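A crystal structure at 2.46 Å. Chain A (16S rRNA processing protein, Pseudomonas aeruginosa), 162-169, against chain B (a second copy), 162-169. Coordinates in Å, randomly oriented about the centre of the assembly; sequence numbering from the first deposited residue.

Chain A 162-169: LPYTGQCV
Chain B 162-169: LPYTGQCV

Two copies of residues 162-169 face each other across an exact two-fold axis, so every contact made from chain B recurs with the chains exchanged. The register runs in opposite directions: the CA atoms of B:Thr165 and A:Thr165 lie 8.6 Å apart near the axis, and the CA of B:Pro163 is 8.1 Å from the CA of A:Gln167. No hydrogen bond joins the stretches; the contact is made by side chains, and 269 Å² is buried between the stretches, both sides summed.

B:Leu162 (phi/psi -108/141) arrives in an extended strand, its CA-to-CB bond sideways to the A stretch; its side chain (chi1 -82°, m; chi2 58°, p) is buried, and without contact to the A stretch. B:Pro163 (-76/136) remains extended and has its CA-to-CB bond toward the A stretch; CG of its C-gamma-endo ring meets NE2 of A:Gln167 at 3.5 Å, a van der Waals contact between a ring methylene and an amide. B:Tyr164 (-86/83; chi1 -177°, t; chi2 79°) is out of reach of the A stretch.

B:Thr165 (-143/164; chi1 64°, p) has its CA-to-CB bond toward the A stretch. Its CG2 lies 4.4 Å from CG2 of A:Thr165, a loose methyl-to-methyl contact, while its OG1 stands 4.1 Å from NE2 of A:Gln167, too far for a hydrogen bond; both of those polar atoms are satisfied elsewhere in the structure. Its backbone organizes the turn: N gives a weak hydrogen bond to O of B:Pro163 (3.0 Å), and O accepts from N of B:Cys168 (3.0 Å) and from N of B:Val169 (2.6 Å). B:Gly166 (-71/-22) and B:Gln167 (-63/-26) carry the chain through this turn with helix-like torsions, the glycine lying beyond reach of the A stretch.

B:Gln167 contributes the largest covered area of its stretch. Its nearly fully extended side chain (chi1 -174°, t; chi2 172°, t; chi3 174°) reaches across to A:Pro163, with NE2 3.5 Å from CG of that ring, and the same NE2 passes 4.4 Å from CB of A:Cys168. The two glutamines meet through their carbonyl oxygens, OE1 of B:Gln167 lying 3.6 Å from OE1 of A:Gln167. Both oxygens are acceptors, so this approach is a packing contact without a bond between them.

B:Cys168 (-106/-54; chi1 -179°, t) has its CA-to-CB bond sideways, with CB 4.4 Å from NE2 of A:Gln167. B:Val169 (-87/114; chi1 178°, t) resumes an extended path, buried and out of reach of the A stretch.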

# COMPACT_ATOMS: atom_id res chain seq x y z
N LEU A 162 -2.14 -7.16 7.52
CA LEU A 162 -1.36 -6.71 6.38
C LEU A 162 -2.30 -6.16 5.34
O LEU A 162 -3.36 -6.69 5.14
CB LEU A 162 -0.52 -7.83 5.81
CG LEU A 162 0.80 -8.13 6.51
CD1 LEU A 162 0.63 -8.47 7.96
CD2 LEU A 162 1.49 -9.29 5.78
N PRO A 163 -1.91 -5.08 4.68
CA PRO A 163 -2.71 -4.52 3.59
C PRO A 163 -2.58 -5.35 2.33
O PRO A 163 -1.47 -5.79 1.98
CB PRO A 163 -2.09 -3.15 3.40
CG PRO A 163 -0.64 -3.36 3.72
CD PRO A 163 -0.65 -4.34 4.88
N TYR A 164 -3.70 -5.60 1.66
CA TYR A 164 -3.67 -6.35 0.40
C TYR A 164 -3.39 -5.33 -0.70
O TYR A 164 -4.31 -4.79 -1.32
CB TYR A 164 -4.99 -7.10 0.14
CG TYR A 164 -4.94 -7.92 -1.12
CD1 TYR A 164 -4.31 -9.15 -1.15
CD2 TYR A 164 -5.46 -7.44 -2.30
CE1 TYR A 164 -4.23 -9.90 -2.32
CE2 TYR A 164 -5.37 -8.16 -3.46
CZ TYR A 164 -4.76 -9.40 -3.47
OH TYR A 164 -4.70 -10.11 -4.66
N THR A 165 -2.12 -5.04 -0.88
CA THR A 165 -1.62 -4.17 -1.94
C THR A 165 -0.29 -4.73 -2.41
O THR A 165 0.34 -5.51 -1.70
CB THR A 165 -1.31 -2.77 -1.44
OG1 THR A 165 -0.22 -2.84 -0.49
CG2 THR A 165 -2.51 -2.16 -0.77
N GLY A 166 0.16 -4.29 -3.57
CA GLY A 166 1.43 -4.73 -4.15
C GLY A 166 2.68 -4.23 -3.43
O GLY A 166 3.75 -4.82 -3.57
N GLN A 167 2.57 -3.13 -2.68
CA GLN A 167 3.68 -2.73 -1.87
C GLN A 167 3.96 -3.80 -0.84
O GLN A 167 5.12 -3.91 -0.32
CB GLN A 167 3.38 -1.38 -1.18
CG GLN A 167 4.57 -0.82 -0.42
CD GLN A 167 4.37 0.59 0.11
OE1 GLN A 167 5.24 1.08 0.82
NE2 GLN A 167 3.26 1.24 -0.23
N CYS A 168 2.91 -4.56 -0.52
CA CYS A 168 2.97 -5.61 0.49
C CYS A 168 2.99 -7.04 -0.07
O CYS A 168 3.88 -7.86 0.27
CB CYS A 168 1.79 -5.48 1.45
SG CYS A 168 1.85 -6.76 2.74
N VAL A 169 2.01 -7.35 -0.91
CA VAL A 169 1.88 -8.71 -1.45
C VAL A 169 2.73 -8.81 -2.68
O VAL A 169 2.44 -8.17 -3.68
CB VAL A 169 0.41 -9.07 -1.81
CG1 VAL A 169 0.34 -10.49 -2.43
CG2 VAL A 169 -0.44 -9.00 -0.59
N LEU B 162 4.34 7.15 -6.51
CA LEU B 162 3.98 6.70 -5.17
C LEU B 162 2.58 6.16 -5.21
O LEU B 162 1.73 6.70 -5.88
CB LEU B 162 4.10 7.82 -4.17
CG LEU B 162 5.50 8.12 -3.62
CD1 LEU B 162 6.48 8.46 -4.69
CD2 LEU B 162 5.39 9.28 -2.62
N PRO B 163 2.33 5.08 -4.48
CA PRO B 163 0.98 4.52 -4.39
C PRO B 163 0.11 5.35 -3.47
O PRO B 163 0.56 5.80 -2.39
CB PRO B 163 1.23 3.15 -3.79
CG PRO B 163 2.42 3.36 -2.91
CD PRO B 163 3.30 4.33 -3.67
N TYR B 164 -1.12 5.61 -3.88
CA TYR B 164 -2.06 6.36 -3.03
C TYR B 164 -2.72 5.35 -2.11
O TYR B 164 -3.79 4.81 -2.40
CB TYR B 164 -3.12 7.11 -3.87
CG TYR B 164 -4.04 7.94 -3.00
CD1 TYR B 164 -3.65 9.17 -2.51
CD2 TYR B 164 -5.28 7.47 -2.63
CE1 TYR B 164 -4.48 9.92 -1.68
CE2 TYR B 164 -6.10 8.18 -1.81
CZ TYR B 164 -5.70 9.42 -1.34
OH TYR B 164 -6.56 10.13 -0.51
N THR B 165 -2.02 5.04 -1.03
CA THR B 165 -2.52 4.17 0.04
C THR B 165 -2.00 4.74 1.36
O THR B 165 -1.04 5.51 1.37
CB THR B 165 -1.93 2.78 -0.05
OG1 THR B 165 -0.51 2.84 0.15
CG2 THR B 165 -2.21 2.17 -1.40
N GLY B 166 -2.59 4.30 2.46
CA GLY B 166 -2.20 4.74 3.80
C GLY B 166 -0.85 4.22 4.28
O GLY B 166 -0.26 4.81 5.18
N GLN B 167 -0.35 3.13 3.70
CA GLN B 167 0.99 2.72 4.01
C GLN B 167 1.96 3.78 3.56
O GLN B 167 3.10 3.89 4.10
CB GLN B 167 1.31 1.37 3.33
CG GLN B 167 2.66 0.80 3.75
CD GLN B 167 2.93 -0.60 3.24
OE1 GLN B 167 4.03 -1.10 3.44
NE2 GLN B 167 1.95 -1.25 2.62
N CYS B 168 1.52 4.55 2.55
CA CYS B 168 2.33 5.59 1.94
C CYS B 168 1.92 7.03 2.33
O CYS B 168 2.75 7.85 2.78
CB CYS B 168 2.29 5.48 0.43
SG CYS B 168 3.31 6.75 -0.37
N VAL B 169 0.65 7.34 2.13
CA VAL B 169 0.15 8.71 2.38
C VAL B 169 -0.23 8.80 3.83
O VAL B 169 -1.18 8.16 4.26
CB VAL B 169 -1.07 9.07 1.51
CG1 VAL B 169 -1.59 10.49 1.86
CG2 VAL B 169 -0.70 9.00 0.06